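PDB 4FYE: SidF, inhibitor of growth family, member 3 from Legionella pneumophila subsp. pneumophila, which probably removes phosphate from phosphatidylinositol phosphates, as a membrane-associated phosphoinositide phosphatase of the bacterium. Local coordinates for residues A[353-365]-A[640-653]. The protein carries 1 engineered substitution. Sequence-based numbering, arbitrary orientation.
Sequences SVTECYTQVVTAG and YANTKGSKSNNDRG. Engineered in segment 640-653: Ser646 (natural residue Cys). With PO4 (phosphate ion), chain B.
Thr643 and Glu356 meet through their side chains: the threonine hydroxyl OG1 donates to Glu356 OE1 at 2.7 Å, on the anti lone pair. With chi1 at 56°, Thr643 sets OG1 between its backbone N and carbonyl carbon, turned back toward Tyr358, whose CB lies 3.2 Å from OG1. Glu356 is buried and extended; Arg273 forms a salt bridge with OE1, and Tyr410 and Gln298 bind OE2. On the opposite face of the sheet, Asn642 ND2 gives one hydrogen to Cys357 O (3.1 Å) and the other, nearly in its amide plane, to Thr359 OG1 (3.3 Å). Cys357 O also accepts from Thr643 N, arriving from the other face of the carbonyl. Just before strand 641-645, the ring of Tyr640 lies with one face under Thr355 OG1, 3.4 Å from Tyr640 CD1. Strands 353-360 and 641-645 run parallel, the latter outermost in a four-stranded mixed sheet and passing into a phosphate-binding loop that ends at helix 652-668, a CX5R P-loop whose cysteine is here the engineered Ser646. Arg652, bent at chi3 (-45°), hydrogen-bonds the phosphate through NE to O1 (2.7 Å) and NH2 to O2 (2.9 Å), the latter at the guanidinium edge; the backbone N atoms of Lys647, Asp651 and Arg652 bond it too. Val362 CA lies over one face of that guanidinium, while Val361 CG1 packs on Arg652 CB at 3.7 Å and a water bridges Val361 O to NH1.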
ATOM      1  N   SER A 353     -11.192   4.454  17.280  1.00 50.03           N
ATOM      2  CA  SER A 353     -10.150   3.484  17.288  1.00 57.60           C
ATOM      3  C   SER A 353      -9.947   2.864  15.960  1.00 53.34           C
ATOM      4  O   SER A 353     -10.850   2.758  15.155  1.00 56.16           O
ATOM      5  CB  SER A 353     -10.284   2.433  18.423  1.00 61.16           C
ATOM      6  OG  SER A 353     -11.571   1.965  18.498  1.00 68.32           O
ATOM      7  N   VAL A 354      -8.727   2.432  15.755  1.00 50.03           N
ATOM      8  CA  VAL A 354      -8.309   2.180  14.474  1.00 50.74           C
ATOM      9  C   VAL A 354      -7.575   0.900  14.574  1.00 50.72           C
ATOM     10  O   VAL A 354      -6.944   0.662  15.578  1.00 51.90           O
ATOM     11  CB  VAL A 354      -7.474   3.400  14.089  1.00 49.03           C
ATOM     12  CG1 VAL A 354      -5.997   3.133  14.043  1.00 46.23           C
ATOM     13  CG2 VAL A 354      -8.065   4.027  12.855  1.00 47.16           C
ATOM     14  N   THR A 355      -7.698   0.041  13.569  1.00 51.46           N
ATOM     15  CA  THR A 355      -6.803  -1.141  13.518  1.00 48.07           C
ATOM     16  C   THR A 355      -6.026  -1.320  12.224  1.00 48.75           C
ATOM     17  O   THR A 355      -6.582  -1.316  11.140  1.00 45.58           O
ATOM     18  CB  THR A 355      -7.383  -2.435  14.158  1.00 52.80           C
ATOM     19  OG1 THR A 355      -7.006  -3.612  13.406  1.00 57.12           O
ATOM     20  CG2 THR A 355      -8.874  -2.381  14.425  1.00 49.34           C
ATOM     21  N   GLU A 356      -4.702  -1.393  12.338  1.00 49.92           N
ATOM     22  CA  GLU A 356      -3.876  -1.526  11.166  1.00 47.51           C
ATOM     23  C   GLU A 356      -3.388  -2.951  10.964  1.00 48.08           C
ATOM     24  O   GLU A 356      -2.856  -3.548  11.897  1.00 50.19           O
ATOM     25  CB  GLU A 356      -2.690  -0.599  11.259  1.00 48.70           C
ATOM     26  CG  GLU A 356      -1.797  -0.656  10.034  1.00 43.02           C
ATOM     27  CD  GLU A 356      -0.419   0.031  10.210  1.00 49.50           C
ATOM     28  OE1 GLU A 356       0.349  -0.028   9.211  1.00 43.77           O
ATOM     29  OE2 GLU A 356      -0.102   0.648  11.289  1.00 47.39           O
ATOM     30  N   CYS A 357      -3.558  -3.480   9.741  1.00 47.49           N
ATOM     31  CA  CYS A 357      -2.981  -4.771   9.350  1.00 48.17           C
ATOM     32  C   CYS A 357      -1.902  -4.540   8.267  1.00 45.80           C
ATOM     33  O   CYS A 357      -2.196  -4.248   7.103  1.00 51.39           O
ATOM     34  CB  CYS A 357      -4.072  -5.727   8.836  1.00 49.91           C
ATOM     35  SG  CYS A 357      -3.396  -7.315   8.201  1.00 56.41           S
ATOM     36  N   TYR A 358      -0.651  -4.638   8.652  1.00 46.14           N
ATOM     37  CA  TYR A 358       0.431  -4.330   7.732  1.00 43.42           C
ATOM     38  C   TYR A 358       0.909  -5.652   7.121  1.00 42.44           C
ATOM     39  O   TYR A 358       1.531  -6.435   7.787  1.00 48.54           O
ATOM     40  CB  TYR A 358       1.516  -3.550   8.504  1.00 39.08           C
ATOM     41  CG  TYR A 358       2.754  -3.266   7.725  1.00 42.54           C
ATOM     42  CD1 TYR A 358       2.703  -2.929   6.375  1.00 41.22           C
ATOM     43  CD2 TYR A 358       3.994  -3.284   8.339  1.00 40.79           C
ATOM     44  CE1 TYR A 358       3.871  -2.663   5.663  1.00 42.27           C
ATOM     45  CE2 TYR A 358       5.155  -3.060   7.626  1.00 42.20           C
ATOM     46  CZ  TYR A 358       5.100  -2.757   6.293  1.00 45.47           C
ATOM     47  OH  TYR A 358       6.285  -2.502   5.600  1.00 54.29           O
ATOM     48  N   THR A 359       0.577  -5.972   5.880  1.00 44.02           N
ATOM     49  CA  THR A 359       1.202  -7.196   5.334  1.00 43.55           C
ATOM     50  C   THR A 359       2.487  -6.819   4.588  1.00 42.85           C
ATOM     51  O   THR A 359       2.469  -6.368   3.456  1.00 43.51           O
ATOM     52  CB  THR A 359       0.256  -8.010   4.470  1.00 41.52           C
ATOM     53  OG1 THR A 359      -0.331  -7.129   3.575  1.00 39.02           O
ATOM     54  CG2 THR A 359      -0.922  -8.633   5.351  1.00 46.44           C
ATOM     55  N   GLN A 360       3.610  -6.982   5.268  1.00 40.67           N
ATOM     56  CA  GLN A 360       4.894  -6.627   4.674  1.00 40.06           C
ATOM     57  C   GLN A 360       5.394  -7.794   3.822  1.00 41.18           C
ATOM     58  O   GLN A 360       5.062  -8.974   4.089  1.00 41.83           O
ATOM     59  CB  GLN A 360       5.875  -6.360   5.805  1.00 39.79           C
ATOM     60  CG  GLN A 360       7.188  -5.757   5.412  1.00 41.67           C
ATOM     61  CD  GLN A 360       8.129  -5.637   6.623  1.00 50.09           C
ATOM     62  OE1 GLN A 360       8.366  -6.620   7.375  1.00 47.34           O
ATOM     63  NE2 GLN A 360       8.684  -4.434   6.808  1.00 46.92           N
ATOM     64  N   VAL A 361       6.243  -7.475   2.852  1.00 38.59           N
ATOM     65  CA  VAL A 361       6.589  -8.405   1.801  1.00 42.56           C
ATOM     66  C   VAL A 361       8.111  -8.368   1.373  1.00 43.07           C
ATOM     67  O   VAL A 361       8.531  -8.977   0.433  1.00 45.60           O
ATOM     68  CB  VAL A 361       5.526  -8.160   0.713  1.00 43.55           C
ATOM     69  CG1 VAL A 361       6.088  -7.563  -0.529  1.00 39.85           C
ATOM     70  CG2 VAL A 361       4.594  -9.346   0.542  1.00 46.72           C
ATOM     71  N   VAL A 362       8.906  -7.640   2.135  1.00 47.57           N
ATOM     72  CA  VAL A 362      10.394  -7.646   2.246  1.00 45.47           C
ATOM     73  C   VAL A 362      10.961  -9.020   2.697  1.00 44.38           C
ATOM     74  O   VAL A 362      10.242  -9.860   3.142  1.00 47.13           O
ATOM     75  CB  VAL A 362      10.643  -6.550   3.315  1.00 49.60           C
ATOM     76  CG1 VAL A 362      11.497  -6.995   4.488  1.00 56.30           C
ATOM     77  CG2 VAL A 362      10.899  -5.148   2.742  1.00 43.39           C
ATOM     78  N   THR A 363      12.236  -9.320   2.494  1.00 46.97           N
ATOM     79  CA  THR A 363      12.780 -10.507   3.140  1.00 45.20           C
ATOM     80  C   THR A 363      13.743 -10.102   4.289  1.00 47.07           C
ATOM     81  O   THR A 363      14.945  -9.838   4.111  1.00 47.59           O
ATOM     82  CB  THR A 363      13.103 -11.745   2.208  1.00 47.59           C
ATOM     83  OG1 THR A 363      14.137 -12.628   2.752  1.00 46.65           O
ATOM     84  CG2 THR A 363      13.390 -11.414   0.889  1.00 37.07           C
ATOM     85  N   ALA A 364      13.127 -10.005   5.459  1.00 46.34           N
ATOM     86  CA  ALA A 364      13.746  -9.521   6.660  1.00 45.36           C
ATOM     87  C   ALA A 364      15.035 -10.209   6.951  1.00 46.86           C
ATOM     88  O   ALA A 364      15.945  -9.580   7.516  1.00 53.40           O
ATOM     89  CB  ALA A 364      12.804  -9.746   7.807  1.00 50.38           C
ATOM     90  N   GLY A 365      15.164 -11.493   6.602  1.00 44.61           N
ATOM     91  CA  GLY A 365      16.449 -12.184   6.950  1.00 46.56           C
ATOM     92  C   GLY A 365      17.624 -12.109   5.988  1.00 45.12           C
ATOM     93  O   GLY A 365      18.656 -12.648   6.270  1.00 47.98           O
ATOM     94  N   TYR A 640     -10.407  -3.931   8.823  1.00 46.30           N
ATOM     95  CA  TYR A 640      -9.162  -3.207   9.180  1.00 44.31           C
ATOM     96  C   TYR A 640      -8.668  -2.327   8.021  1.00 45.91           C
ATOM     97  O   TYR A 640      -9.155  -2.441   6.898  1.00 43.88           O
ATOM     98  CB  TYR A 640      -8.048  -4.201   9.551  1.00 44.30           C
ATOM     99  CG  TYR A 640      -8.437  -5.134  10.662  1.00 43.36           C
ATOM    100  CD1 TYR A 640      -9.496  -4.817  11.509  1.00 43.88           C
ATOM    101  CD2 TYR A 640      -7.736  -6.320  10.897  1.00 44.95           C
ATOM    102  CE1 TYR A 640      -9.885  -5.687  12.568  1.00 50.66           C
ATOM    103  CE2 TYR A 640      -8.113  -7.209  11.934  1.00 48.16           C
ATOM    104  CZ  TYR A 640      -9.164  -6.879  12.787  1.00 48.76           C
ATOM    105  OH  TYR A 640      -9.536  -7.721  13.828  1.00 58.37           O
ATOM    106  N   ALA A 641      -7.767  -1.395   8.313  1.00 43.07           N
ATOM    107  CA  ALA A 641      -7.097  -0.660   7.294  1.00 42.11           C
ATOM    108  C   ALA A 641      -5.847  -1.481   6.838  1.00 41.46           C
ATOM    109  O   ALA A 641      -4.917  -1.631   7.623  1.00 47.07           O
ATOM    110  CB  ALA A 641      -6.668   0.671   7.851  1.00 36.43           C
ATOM    111  N   ASN A 642      -5.823  -2.043   5.621  1.00 41.68           N
ATOM    112  CA  ASN A 642      -4.642  -2.825   5.178  1.00 41.81           C
ATOM    113  C   ASN A 642      -3.523  -1.953   4.514  1.00 40.66           C
ATOM    114  O   ASN A 642      -3.733  -1.348   3.433  1.00 40.78           O
ATOM    115  CB  ASN A 642      -5.079  -4.018   4.294  1.00 43.53           C
ATOM    116  CG  ASN A 642      -3.902  -4.664   3.531  1.00 46.00           C
ATOM    117  OD1 ASN A 642      -3.823  -4.547   2.301  1.00 48.41           O
ATOM    118  ND2 ASN A 642      -2.957  -5.265   4.249  1.00 42.85           N
ATOM    119  N   THR A 643      -2.380  -1.834   5.196  1.00 39.71           N
ATOM    120  CA  THR A 643      -1.145  -1.185   4.655  1.00 36.66           C
ATOM    121  C   THR A 643      -0.177  -2.301   4.149  1.00 40.42           C
ATOM    122  O   THR A 643      -0.181  -3.418   4.662  1.00 40.66           O
ATOM    123  CB  THR A 643      -0.402  -0.385   5.747  1.00 36.80           C
ATOM    124  OG1 THR A 643      -0.098  -1.274   6.868  1.00 38.41           O
ATOM    125  CG2 THR A 643      -1.307   0.766   6.325  1.00 37.14           C
ATOM    126  N   LYS A 644       0.675  -1.976   3.178  1.00 40.18           N
ATOM    127  CA  LYS A 644       1.449  -2.944   2.445  1.00 46.23           C
ATOM    128  C   LYS A 644       2.611  -2.258   1.712  1.00 48.56           C
ATOM    129  O   LYS A 644       2.541  -1.076   1.307  1.00 43.65           O
ATOM    130  CB  LYS A 644       0.601  -3.799   1.471  1.00 41.45           C
ATOM    131  CG  LYS A 644      -0.341  -3.007   0.650  1.00 35.54           C
ATOM    132  CD  LYS A 644      -1.312  -3.956  -0.059  1.00 41.36           C
ATOM    133  CE  LYS A 644      -2.531  -3.223  -0.606  1.00 39.93           C
ATOM    134  NZ  LYS A 644      -3.318  -2.737   0.580  1.00 40.76           N
ATOM    135  N   GLY A 645       3.704  -3.019   1.590  1.00 53.07           N
ATOM    136  CA  GLY A 645       4.990  -2.375   1.528  1.00 61.07           C
ATOM    137  C   GLY A 645       6.256  -3.240   1.475  1.00 71.03           C
ATOM    138  O   GLY A 645       6.396  -4.426   1.965  1.00 42.37           O
ATOM    139  N   SER A 646       7.214  -2.538   0.905  1.00 69.51           N
ATOM    140  CA  SER A 646       8.480  -3.053   0.536  1.00 62.53           C
ATOM    141  C   SER A 646       9.249  -1.767   0.861  1.00 67.58           C
ATOM    142  O   SER A 646       8.674  -0.890   1.534  1.00 59.60           O
ATOM    143  CB  SER A 646       8.417  -3.444  -0.959  1.00 54.29           C
ATOM    144  OG  SER A 646       7.800  -2.471  -1.890  1.00 43.39           O
ATOM    145  N   LYS A 647      10.500  -1.634   0.400  1.00 76.81           N
ATOM    146  CA  LYS A 647      11.340  -0.484   0.805  1.00 79.51           C
ATOM    147  C   LYS A 647      10.734   0.821   0.307  1.00 72.44           C
ATOM    148  O   LYS A 647      10.272   1.609   1.115  1.00 67.17           O
ATOM    149  CB  LYS A 647      12.825  -0.646   0.397  1.00 83.10           C
ATOM    150  CG  LYS A 647      13.733   0.450   0.942  1.00 83.20           C
ATOM    151  CD  LYS A 647      15.207   0.076   0.876  1.00 94.51           C
ATOM    152  CE  LYS A 647      15.894   0.497   2.189  1.00 96.64           C
ATOM    153  NZ  LYS A 647      17.368   0.769   2.167  1.00 83.77           N
ATOM    154  N   SER A 648      10.712   1.012  -1.008  1.00 66.53           N
ATOM    155  CA  SER A 648      10.079   2.200  -1.611  1.00 74.05           C
ATOM    156  C   SER A 648       8.586   2.018  -2.040  1.00 66.84           C
ATOM    157  O   SER A 648       7.926   2.980  -2.415  1.00 66.84           O
ATOM    158  CB  SER A 648      10.904   2.613  -2.838  1.00 67.41           C
ATOM    159  OG  SER A 648      10.803   1.594  -3.847  1.00 64.63           O
ATOM    160  N   ASN A 649       8.157   0.766  -2.096  1.00 70.11           N
ATOM    161  CA  ASN A 649       6.802   0.401  -2.469  1.00 68.44           C
ATOM    162  C   ASN A 649       6.562   0.457  -3.965  1.00 68.80           C
ATOM    163  O   ASN A 649       5.460   0.236  -4.429  1.00 72.80           O
ATOM    164  CB  ASN A 649       5.773   1.258  -1.751  1.00 65.26           C
ATOM    165  CG  ASN A 649       4.424   0.589  -1.695  1.00 72.12           C
ATOM    166  OD1 ASN A 649       4.318  -0.570  -1.317  1.00 80.88           O
ATOM    167  ND2 ASN A 649       3.389   1.308  -2.095  1.00 68.40           N
ATOM    168  N   ASN A 650       7.602   0.770  -4.714  1.00 63.79           N
ATOM    169  CA  ASN A 650       7.535   0.748  -6.163  1.00 59.87           C
ATOM    170  C   ASN A 650       7.344  -0.640  -6.758  1.00 65.09           C
ATOM    171  O   ASN A 650       6.678  -0.795  -7.770  1.00 69.50           O
ATOM    172  CB  ASN A 650       8.751   1.436  -6.773  1.00 57.97           C
ATOM    173  CG  ASN A 650       8.686   2.937  -6.642  1.00 58.04           C
ATOM    174  OD1 ASN A 650       7.615   3.524  -6.710  1.00 52.59           O
ATOM    175  ND2 ASN A 650       9.831   3.562  -6.445  1.00 50.19           N
ATOM    176  N   ASP A 651       7.978  -1.639  -6.163  1.00 54.11           N
ATOM    177  CA  ASP A 651       8.059  -2.935  -6.807  1.00 50.12           C
ATOM    178  C   ASP A 651       7.296  -4.087  -6.164  1.00 51.71           C
ATOM    179  O   ASP A 651       6.245  -4.464  -6.641  1.00 45.53           O
ATOM    180  CB  ASP A 651       9.525  -3.295  -7.011  1.00 55.22           C
ATOM    181  CG  ASP A 651      10.355  -2.100  -7.426  1.00 58.86           C
ATOM    182  OD1 ASP A 651      10.148  -1.586  -8.538  1.00 59.18           O
ATOM    183  OD2 ASP A 651      11.211  -1.663  -6.639  1.00 62.36           O
ATOM    184  N   ARG A 652       7.825  -4.649  -5.086  1.00 45.68           N
ATOM    185  CA  ARG A 652       7.209  -5.820  -4.471  1.00 43.56           C
ATOM    186  C   ARG A 652       5.813  -5.549  -3.931  1.00 39.70           C
ATOM    187  O   ARG A 652       4.916  -6.357  -4.083  1.00 37.36           O
ATOM    188  CB  ARG A 652       8.095  -6.369  -3.358  1.00 42.80           C
ATOM    189  CG  ARG A 652       9.077  -7.426  -3.813  1.00 49.86           C
ATOM    190  CD  ARG A 652      10.151  -7.663  -2.775  1.00 49.31           C
ATOM    191  NE  ARG A 652      10.682  -6.417  -2.247  1.00 50.53           N
ATOM    192  CZ  ARG A 652      11.656  -6.347  -1.353  1.00 51.95           C
ATOM    193  NH1 ARG A 652      12.201  -7.449  -0.884  1.00 52.49           N
ATOM    194  NH2 ARG A 652      12.083  -5.175  -0.929  1.00 49.03           N
ATOM    195  N   GLY A 653       5.650  -4.396  -3.305  1.00 40.84           N
ATOM    196  CA  GLY A 653       4.358  -3.977  -2.702  1.00 34.24           C
ATOM    197  C   GLY A 653       3.280  -3.741  -3.725  1.00 36.06           C
ATOM    198  O   GLY A 653       2.108  -4.108  -3.518  1.00 42.41           O
TER
HETATM  199  P   PO4 B 801      10.749  -2.740  -3.454  1.00 62.81           P
HETATM  200  O1  PO4 B 801      10.375  -4.192  -3.773  1.00 58.13           O
HETATM  201  O2  PO4 B 801      11.302  -2.629  -2.039  1.00 83.68           O
HETATM  202  O3  PO4 B 801      11.826  -2.127  -4.361  1.00 66.41           O
HETATM  203  O4  PO4 B 801       9.493  -1.855  -3.571  1.00 78.06           O
HETATM  204  O   HOH W   1      10.799 -10.177  -0.509  1.00 39.46           O